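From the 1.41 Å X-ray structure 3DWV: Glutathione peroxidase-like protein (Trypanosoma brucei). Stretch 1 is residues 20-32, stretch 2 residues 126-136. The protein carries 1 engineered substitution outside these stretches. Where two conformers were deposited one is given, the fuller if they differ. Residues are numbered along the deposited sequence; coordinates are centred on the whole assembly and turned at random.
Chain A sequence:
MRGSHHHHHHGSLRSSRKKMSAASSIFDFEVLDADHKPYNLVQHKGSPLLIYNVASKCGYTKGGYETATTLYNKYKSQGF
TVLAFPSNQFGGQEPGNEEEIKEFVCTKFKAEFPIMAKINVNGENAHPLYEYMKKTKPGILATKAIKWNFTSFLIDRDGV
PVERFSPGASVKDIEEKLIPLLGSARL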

ATOM      1  N   MET A  20     -20.266  -3.320   0.839  1.00 24.62           N
ATOM      2  CA  MET A  20     -19.228  -2.583   1.551  1.00 19.20           C
ATOM      3  C   MET A  20     -19.629  -2.075   2.924  1.00 20.83           C
ATOM      4  O   MET A  20     -18.796  -1.830   3.819  1.00 27.59           O
ATOM      5  CB  MET A  20     -18.859  -1.369   0.684  1.00 21.55           C
ATOM      6  CG  MET A  20     -17.849  -0.445   1.318  1.00 21.91           C
ATOM      7  SD  MET A  20     -16.193  -1.156   1.365  1.00 19.43           S
ATOM      8  CE  MET A  20     -15.735  -1.132  -0.383  1.00 20.33           C
ATOM      9  N   SER A  21     -20.943  -1.879   3.082  1.00 21.74           N
ATOM     10  CA  SER A  21     -21.499  -1.430   4.357  1.00 27.47           C
ATOM     11  C   SER A  21     -21.237  -2.427   5.472  1.00 31.36           C
ATOM     12  O   SER A  21     -21.332  -2.205   6.684  1.00 46.76           O
ATOM     13  CB  SER A  21     -23.014  -1.201   4.231  1.00 36.54           C
ATOM     14  OG  SER A  21     -23.729  -2.374   3.854  1.00 46.19           O
ATOM     15  N   ALA A  22     -20.879  -3.673   5.122  1.00 32.28           N
ATOM     16  CA  ALA A  22     -20.615  -4.510   6.303  1.00 37.45           C
ATOM     17  C   ALA A  22     -19.112  -4.696   6.468  1.00 34.82           C
ATOM     18  O   ALA A  22     -18.671  -5.309   7.463  1.00 41.76           O
ATOM     19  CB  ALA A  22     -21.410  -5.797   6.187  1.00 44.63           C
ATOM     20  N   ALA A  23     -18.315  -4.145   5.543  1.00 29.78           N
ATOM     21  CA  ALA A  23     -16.866  -4.279   5.727  1.00 25.84           C
ATOM     22  C   ALA A  23     -16.363  -3.788   7.078  1.00 21.70           C
ATOM     23  O   ALA A  23     -16.698  -2.710   7.562  1.00 28.93           O
ATOM     24  CB  ALA A  23     -16.113  -3.491   4.655  1.00 25.85           C
ATOM     25  N   SER A  24     -15.511  -4.571   7.725  1.00 23.12           N
ATOM     26  CA  SER A  24     -15.029  -4.197   9.041  1.00 21.14           C
ATOM     27  C   SER A  24     -13.523  -4.451   9.190  1.00 20.37           C
ATOM     28  O   SER A  24     -12.948  -4.156  10.235  1.00 19.00           O
ATOM     29  CB  SER A  24     -15.771  -4.988  10.125  1.00 22.22           C
ATOM     30  OG  SER A  24     -15.436  -6.371  10.048  1.00 24.84           O
ATOM     31  N   SER A  25     -12.923  -5.024   8.134  1.00 18.49           N
ATOM     32  CA  SER A  25     -11.466  -5.191   8.130  1.00 17.32           C
ATOM     33  C   SER A  25     -10.965  -5.438   6.705  1.00 13.64           C
ATOM     34  O   SER A  25     -11.786  -5.742   5.845  1.00 15.61           O
ATOM     35  CB  SER A  25     -10.980  -6.321   9.030  1.00 17.35           C
ATOM     36  OG  SER A  25     -11.006  -7.585   8.431  1.00 19.11           O
ATOM     37  N   ILE A  26      -9.642  -5.351   6.510  1.00 13.31           N
ATOM     38  CA  ILE A  26      -9.155  -5.653   5.136  1.00 11.30           C
ATOM     39  C   ILE A  26      -9.403  -7.082   4.726  1.00 10.92           C
ATOM     40  O   ILE A  26      -9.374  -7.462   3.552  1.00 12.73           O
ATOM     41  CB  ILE A  26      -7.636  -5.378   5.069  1.00 12.25           C
ATOM     42  CG1 ILE A  26      -6.805  -6.278   6.001  1.00 12.88           C
ATOM     43  CG2 ILE A  26      -7.347  -3.901   5.293  1.00 11.21           C
ATOM     44  CD1 ILE A  26      -5.321  -6.202   5.720  1.00 12.02           C
ATOM     45  N   PHE A  27      -9.609  -7.965   5.695  1.00 12.75           N
ATOM     46  CA  PHE A  27      -9.667  -9.418   5.415  1.00 14.54           C
ATOM     47  C   PHE A  27     -10.988  -9.776   4.756  1.00 14.40           C
ATOM     48  O   PHE A  27     -11.223 -10.953   4.436  1.00 14.95           O
ATOM     49  CB  PHE A  27      -9.448 -10.234   6.707  1.00 15.47           C
ATOM     50  CG  PHE A  27      -8.089  -9.906   7.330  1.00 16.02           C
ATOM     51  CD1 PHE A  27      -6.922 -10.164   6.640  1.00 17.68           C
ATOM     52  CD2 PHE A  27      -8.016  -9.336   8.587  1.00 18.63           C
ATOM     53  CE1 PHE A  27      -5.687  -9.868   7.195  1.00 13.24           C
ATOM     54  CE2 PHE A  27      -6.794  -9.046   9.162  1.00 17.09           C
ATOM     55  CZ  PHE A  27      -5.643  -9.309   8.458  1.00 19.18           C
ATOM     56  N   ASP A  28     -11.858  -8.786   4.588  1.00 13.84           N
ATOM     57  CA  ASP A  28     -13.114  -8.975   3.873  1.00 13.72           C
ATOM     58  C   ASP A  28     -12.917  -8.890   2.345  1.00 12.15           C
ATOM     59  O   ASP A  28     -13.932  -8.998   1.648  1.00 13.51           O
ATOM     60  CB  ASP A  28     -14.177  -7.956   4.322  1.00 15.08           C
ATOM     61  CG  ASP A  28     -14.754  -8.183   5.702  1.00 16.43           C
ATOM     62  OD1 ASP A  28     -14.997  -9.347   6.082  1.00 27.23           O
ATOM     63  OD2 ASP A  28     -15.012  -7.186   6.417  1.00 27.07           O
ATOM     64  N   PHE A  29     -11.687  -8.656   1.871  1.00 12.01           N
ATOM     65  CA  PHE A  29     -11.432  -8.305   0.481  1.00 12.15           C
ATOM     66  C   PHE A  29     -10.574  -9.337  -0.230  1.00 13.25           C
ATOM     67  O   PHE A  29      -9.727  -9.964   0.410  1.00 16.20           O
ATOM     68  CB  PHE A  29     -10.797  -6.891   0.399  1.00 11.70           C
ATOM     69  CG  PHE A  29     -11.711  -5.838   1.000  1.00 12.72           C
ATOM     70  CD1 PHE A  29     -12.645  -5.209   0.185  1.00 12.92           C
ATOM     71  CD2 PHE A  29     -11.679  -5.468   2.347  1.00 14.11           C
ATOM     72  CE1 PHE A  29     -13.531  -4.270   0.676  1.00 13.62           C
ATOM     73  CE2 PHE A  29     -12.560  -4.526   2.872  1.00 11.46           C
ATOM     74  CZ  PHE A  29     -13.518  -3.927   2.032  1.00 13.60           C
ATOM     75  N   GLU A  30     -10.864  -9.493  -1.538  1.00 12.10           N
ATOM     76  CA  GLU A  30     -10.177 -10.444  -2.404  1.00 12.31           C
ATOM     77  C   GLU A  30      -8.827  -9.938  -2.858  1.00 12.85           C
ATOM     78  O   GLU A  30      -8.787  -8.789  -3.374  1.00 12.60           O
ATOM     79  CB  GLU A  30     -11.019 -10.705  -3.678  1.00 14.74           C
ATOM     80  CG  GLU A  30     -10.411 -11.823  -4.507  1.00 17.13           C
ATOM     81  CD  GLU A  30     -11.367 -12.344  -5.578  1.00 18.33           C
ATOM     82  OE1 GLU A  30     -12.241 -11.548  -5.980  1.00 17.74           O
ATOM     83  OE2 GLU A  30     -11.252 -13.511  -6.023  1.00 20.87           O
ATOM     84  N   VAL A  31      -7.764 -10.698  -2.680  1.00 12.59           N
ATOM     85  CA  VAL A  31      -6.423 -10.316  -3.160  1.00 12.49           C
ATOM     86  C   VAL A  31      -5.836 -11.478  -3.921  1.00 11.75           C
ATOM     87  O   VAL A  31      -5.762 -12.650  -3.509  1.00 13.97           O
ATOM     88  CB  VAL A  31      -5.539  -9.878  -1.966  1.00 10.97           C
ATOM     89  CG1 VAL A  31      -4.118  -9.577  -2.363  1.00 10.60           C
ATOM     90  CG2 VAL A  31      -6.145  -8.660  -1.223  1.00 13.60           C
ATOM     91  N   LEU A  32      -5.360 -11.137  -5.124  1.00 11.85           N
ATOM     92  CA  LEU A  32      -4.512 -12.031  -5.905  1.00 13.74           C
ATOM     93  C   LEU A  32      -3.044 -11.582  -5.859  1.00 14.36           C
ATOM     94  O   LEU A  32      -2.728 -10.366  -5.921  1.00 13.96           O
ATOM     95  CB  LEU A  32      -4.955 -12.113  -7.368  1.00 12.11           C
ATOM     96  CG  LEU A  32      -6.420 -12.424  -7.674  1.00 12.22           C
ATOM     97  CD1 LEU A  32      -6.546 -12.609  -9.199  1.00 15.68           C
ATOM     98  CD2 LEU A  32      -6.951 -13.641  -6.923  1.00 14.77           C
ATOM     99  N   ALA A 126     -11.597   1.258  -9.153  1.00  9.83           N
ATOM    100  CA  ALA A 126     -10.754   1.106  -7.963  1.00  9.79           C
ATOM    101  C   ALA A 126     -11.034  -0.207  -7.235  1.00 10.81           C
ATOM    102  O   ALA A 126     -12.211  -0.470  -6.975  1.00 12.71           O
ATOM    103  CB  ALA A 126     -10.996   2.231  -6.965  1.00 10.51           C
ATOM    104  N   HIS A 127     -10.007  -0.979  -6.888  1.00 10.78           N
ATOM    105  CA  HIS A 127     -10.176  -2.225  -6.139  1.00 11.16           C
ATOM    106  C   HIS A 127     -10.912  -1.969  -4.823  1.00 10.05           C
ATOM    107  O   HIS A 127     -10.584  -1.023  -4.075  1.00 10.00           O
ATOM    108  CB  HIS A 127      -8.808  -2.857  -5.877  1.00 11.23           C
ATOM    109  CG  HIS A 127      -8.851  -4.234  -5.247  1.00 11.48           C
ATOM    110  ND1 HIS A 127      -9.451  -4.568  -4.051  1.00 11.18           N
ATOM    111  CD2 HIS A 127      -8.294  -5.387  -5.699  1.00 11.14           C
ATOM    112  CE1 HIS A 127      -9.261  -5.876  -3.809  1.00 12.91           C
ATOM    113  NE2 HIS A 127      -8.550  -6.388  -4.826  1.00 13.54           N
ATOM    114  N   PRO A 128     -11.911  -2.763  -4.492  1.00 10.94           N
ATOM    115  CA  PRO A 128     -12.677  -2.479  -3.261  1.00 11.14           C
ATOM    116  C   PRO A 128     -11.837  -2.402  -2.003  1.00  9.89           C
ATOM    117  O   PRO A 128     -12.255  -1.619  -1.121  1.00 12.02           O
ATOM    118  CB  PRO A 128     -13.706  -3.636  -3.194  1.00 13.44           C
ATOM    119  CG  PRO A 128     -13.885  -4.058  -4.629  1.00 13.43           C
ATOM    120  CD  PRO A 128     -12.491  -3.892  -5.250  1.00 11.72           C
ATOM    121  N   LEU A 129     -10.720  -3.104  -1.891  1.00 10.81           N
ATOM    122  CA  LEU A 129      -9.922  -2.987  -0.668  0.50  9.36           C
ATOM    123  C   LEU A 129      -9.426  -1.551  -0.562  1.00 10.62           C
ATOM    124  O   LEU A 129      -9.378  -1.016   0.551  1.00  9.74           O
ATOM    125  CB  LEU A 129      -8.765  -3.988  -0.642  0.50  9.56           C
ATOM    126  CG  LEU A 129      -7.572  -3.735   0.281  0.50  6.47           C
ATOM    127  CD1 LEU A 129      -7.811  -4.236   1.702  0.50  9.79           C
ATOM    128  CD2 LEU A 129      -6.328  -4.417  -0.290  0.50  9.75           C
ATOM    129  N   TYR A 130      -9.056  -0.948  -1.697  1.00  8.86           N
ATOM    130  CA  TYR A 130      -8.583   0.441  -1.698  1.00  9.44           C
ATOM    131  C   TYR A 130      -9.746   1.383  -1.382  1.00  9.50           C
ATOM    132  O   TYR A 130      -9.645   2.367  -0.636  1.00 10.63           O
ATOM    133  CB  TYR A 130      -7.833   0.768  -3.035  1.00 10.77           C
ATOM    134  CG  TYR A 130      -6.360   0.602  -2.725  1.00  9.43           C
ATOM    135  CD1 TYR A 130      -5.757  -0.645  -2.777  1.00 10.41           C
ATOM    136  CD2 TYR A 130      -5.604   1.697  -2.352  1.00  8.77           C
ATOM    137  CE1 TYR A 130      -4.424  -0.805  -2.473  1.00 10.32           C
ATOM    138  CE2 TYR A 130      -4.262   1.519  -2.038  1.00  8.97           C
ATOM    139  CZ  TYR A 130      -3.661   0.270  -2.100  1.00 10.80           C
ATOM    140  OH  TYR A 130      -2.325   0.085  -1.805  1.00 11.11           O
ATOM    141  N   GLU A 131     -10.924   1.130  -1.961  1.00 11.43           N
ATOM    142  CA  GLU A 131     -12.093   1.961  -1.636  1.00 11.62           C
ATOM    143  C   GLU A 131     -12.354   1.915  -0.152  1.00 12.29           C
ATOM    144  O   GLU A 131     -12.634   2.984   0.445  1.00 13.39           O
ATOM    145  CB  GLU A 131     -13.292   1.512  -2.485  1.00 16.07           C
ATOM    146  CG  GLU A 131     -12.884   1.866  -3.949  1.00 18.92           C
ATOM    147  CD  GLU A 131     -12.819   3.364  -4.159  1.00 21.59           C
ATOM    148  OE1 GLU A 131     -13.929   3.840  -4.547  1.00 31.36           O
ATOM    149  OE2 GLU A 131     -11.836   4.159  -4.017  1.00 18.66           O
ATOM    150  N   TYR A 132     -12.214   0.718   0.406  1.00 10.97           N
ATOM    151  CA  TYR A 132     -12.365   0.664   1.878  1.00 10.19           C
ATOM    152  C   TYR A 132     -11.289   1.400   2.649  1.00 11.36           C
ATOM    153  O   TYR A 132     -11.602   2.153   3.594  1.00 11.39           O
ATOM    154  CB  TYR A 132     -12.398  -0.832   2.258  1.00 11.07           C
ATOM    155  CG  TYR A 132     -12.300  -1.085   3.762  1.00 11.46           C
ATOM    156  CD1 TYR A 132     -13.334  -0.754   4.645  1.00 13.84           C
ATOM    157  CD2 TYR A 132     -11.152  -1.667   4.277  1.00 13.22           C
ATOM    158  CE1 TYR A 132     -13.208  -1.006   6.012  1.00 12.48           C
ATOM    159  CE2 TYR A 132     -11.004  -1.912   5.621  1.00 13.06           C
ATOM    160  CZ  TYR A 132     -12.038  -1.574   6.474  1.00 12.21           C
ATOM    161  OH  TYR A 132     -11.840  -1.843   7.813  1.00 16.57           O
ATOM    162  N   MET A 133      -9.987   1.193   2.359  1.00 10.12           N
ATOM    163  CA  MET A 133      -8.942   1.855   3.139  1.00  9.17           C
ATOM    164  C   MET A 133      -9.004   3.365   2.945  1.00 10.45           C
ATOM    165  O   MET A 133      -8.837   4.138   3.901  1.00 12.01           O
ATOM    166  CB  MET A 133      -7.555   1.325   2.703  1.00 11.28           C
ATOM    167  CG  MET A 133      -7.341  -0.126   3.088  1.00 11.95           C
ATOM    168  SD  MET A 133      -5.644  -0.693   2.799  1.00 12.14           S
ATOM    169  CE  MET A 133      -5.323  -0.318   1.082  1.00 13.61           C
ATOM    170  N   LYS A 134      -9.275   3.816   1.699  1.00 10.34           N
ATOM    171  CA  LYS A 134      -9.312   5.258   1.414  1.00 11.47           C
ATOM    172  C   LYS A 134     -10.446   5.962   2.117  1.00 13.28           C
ATOM    173  O   LYS A 134     -10.329   7.134   2.545  1.00 14.81           O
ATOM    174  CB  LYS A 134      -9.445   5.480  -0.104  1.00 12.18           C
ATOM    175  CG  LYS A 134      -8.180   5.107  -0.893  1.00  9.74           C
ATOM    176  CD  LYS A 134      -8.547   4.766  -2.341  1.00 14.01           C
ATOM    177  CE  LYS A 134      -8.958   5.979  -3.136  1.00 17.15           C
ATOM    178  NZ  LYS A 134      -9.339   5.608  -4.540  1.00 12.29           N
ATOM    179  N   LYS A 135     -11.602   5.272   2.230  1.00 13.19           N
ATOM    180  CA  LYS A 135     -12.688   6.006   2.890  0.50 12.95           C
ATOM    181  C   LYS A 135     -12.482   5.883   4.395  1.00 13.62           C
ATOM    182  O   LYS A 135     -12.878   6.820   5.121  1.00 12.76           O
ATOM    183  CB  LYS A 135     -14.064   5.559   2.442  0.50 14.43           C
ATOM    184  CG  LYS A 135     -14.486   4.161   2.856  0.50 16.25           C
ATOM    185  CD  LYS A 135     -15.999   4.120   3.045  0.50 20.73           C
ATOM    186  CE  LYS A 135     -16.457   2.713   3.410  0.50 21.49           C
ATOM    187  NZ  LYS A 135     -15.952   1.752   2.386  0.50 20.79           N
ATOM    188  N   THR A 136     -11.863   4.795   4.856  1.00 11.78           N
ATOM    189  CA  THR A 136     -11.599   4.733   6.312  1.00 11.59           C
ATOM    190  C   THR A 136     -10.594   5.803   6.727  1.00 12.13           C
ATOM    191  O   THR A 136     -10.784   6.481   7.751  1.00 13.55           O
ATOM    192  CB  THR A 136     -11.100   3.347   6.728  1.00 12.09           C
ATOM    193  OG1 THR A 136     -12.084   2.394   6.315  1.00 15.41           O
ATOM    194  CG2 THR A 136     -10.956   3.260   8.247  1.00 14.24           C
TER

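What holds the centre of this contact together? Two aromatic rings, Phe 29 from the loop and Tyr 132 from the helix of residues 128-136, both with CA-to-CB bonds pointing toward the opposite stretch. Their planes are near parallel, 26° apart, but with centroids 5.1 Å from each other the rings are slid apart and barely overlap. The slide brings the tip of the Phe 29 ring against the root of the tyrosine side chain, with Phe 29 CZ 3.3 Å from Tyr 132 CB. One face of the phenylalanine ring is covered by the helix backbone itself: Leu 129 CA lies 3.9 Å from the centroid of the Phe 29 ring, only 25° off the ring normal, so its C-H can meet the pi cloud. Such an approach requires the backbones to come close, and Phe 29 CA and Leu 129 CA are indeed just 5.6 Å apart; the loop is farther off at Met 20, whose CA is 7.6 Å from Tyr 132 CA.

How does the apolar packing spread from these rings? Leu 129 carries it toward Ile 26 and Val 31, its CD1 lying 3.6 Å from Ile 26 CB and its CD2 4.3 Å from Val 31 CG2. Ile 26 also reaches Tyr 132, with 4.2 Å between Ile 26 CG2 and Tyr 132 CE2. Around the tyrosine, Ala 23 CB comes within 3.9 Å of Tyr 132 CD1, and the loop backbone passes close by, Ser 24 C lying 3.4 Å from Tyr 132 OH. These contacts exclude water without needing strict directions.

Which hydrogen bonds lie within the loop itself? A type I turn from Met 20 to Ala 23 is closed by Ala 23 N donating to Met 20 O at 2.9 Å, and a short 3-10 segment follows at residues 26-28. Asp 28, in that segment, holds the link between the two: its OD2 accepts from Ser 24 N at 3.0 Å and more weakly from Ser 25 N at 3.5 Å. Met 20, at the start of the turn, lies along the helix: its SD sits 3.9 Å from Tyr 132 CB, while its CE lies 4.3 Å from Pro 128 CB. In the Lys 135 conformer given, Met 20 SD is also 3.1 Å from Lys 135 NZ, a close polar approach of a polarizable sulfur to a charged amine.

Where does the contact become polar? At the start of the helix, His 127 serves both stretches through the two nitrogens of one ring. His 127 ND1 accepts from Leu 129 N at 2.9 Å, capping a helix whose first amides lack partners from a preceding turn. Through its second nitrogen, His 127 NE2 donates to Glu 30 O at 2.8 Å, near the ring plane. That bond is short but weak, because its N-H...O angle is only 119°. It is nevertheless the only hydrogen bond between the stretches, so their association rests largely on apolar packing, with 557 Å² of surface buried over both sides.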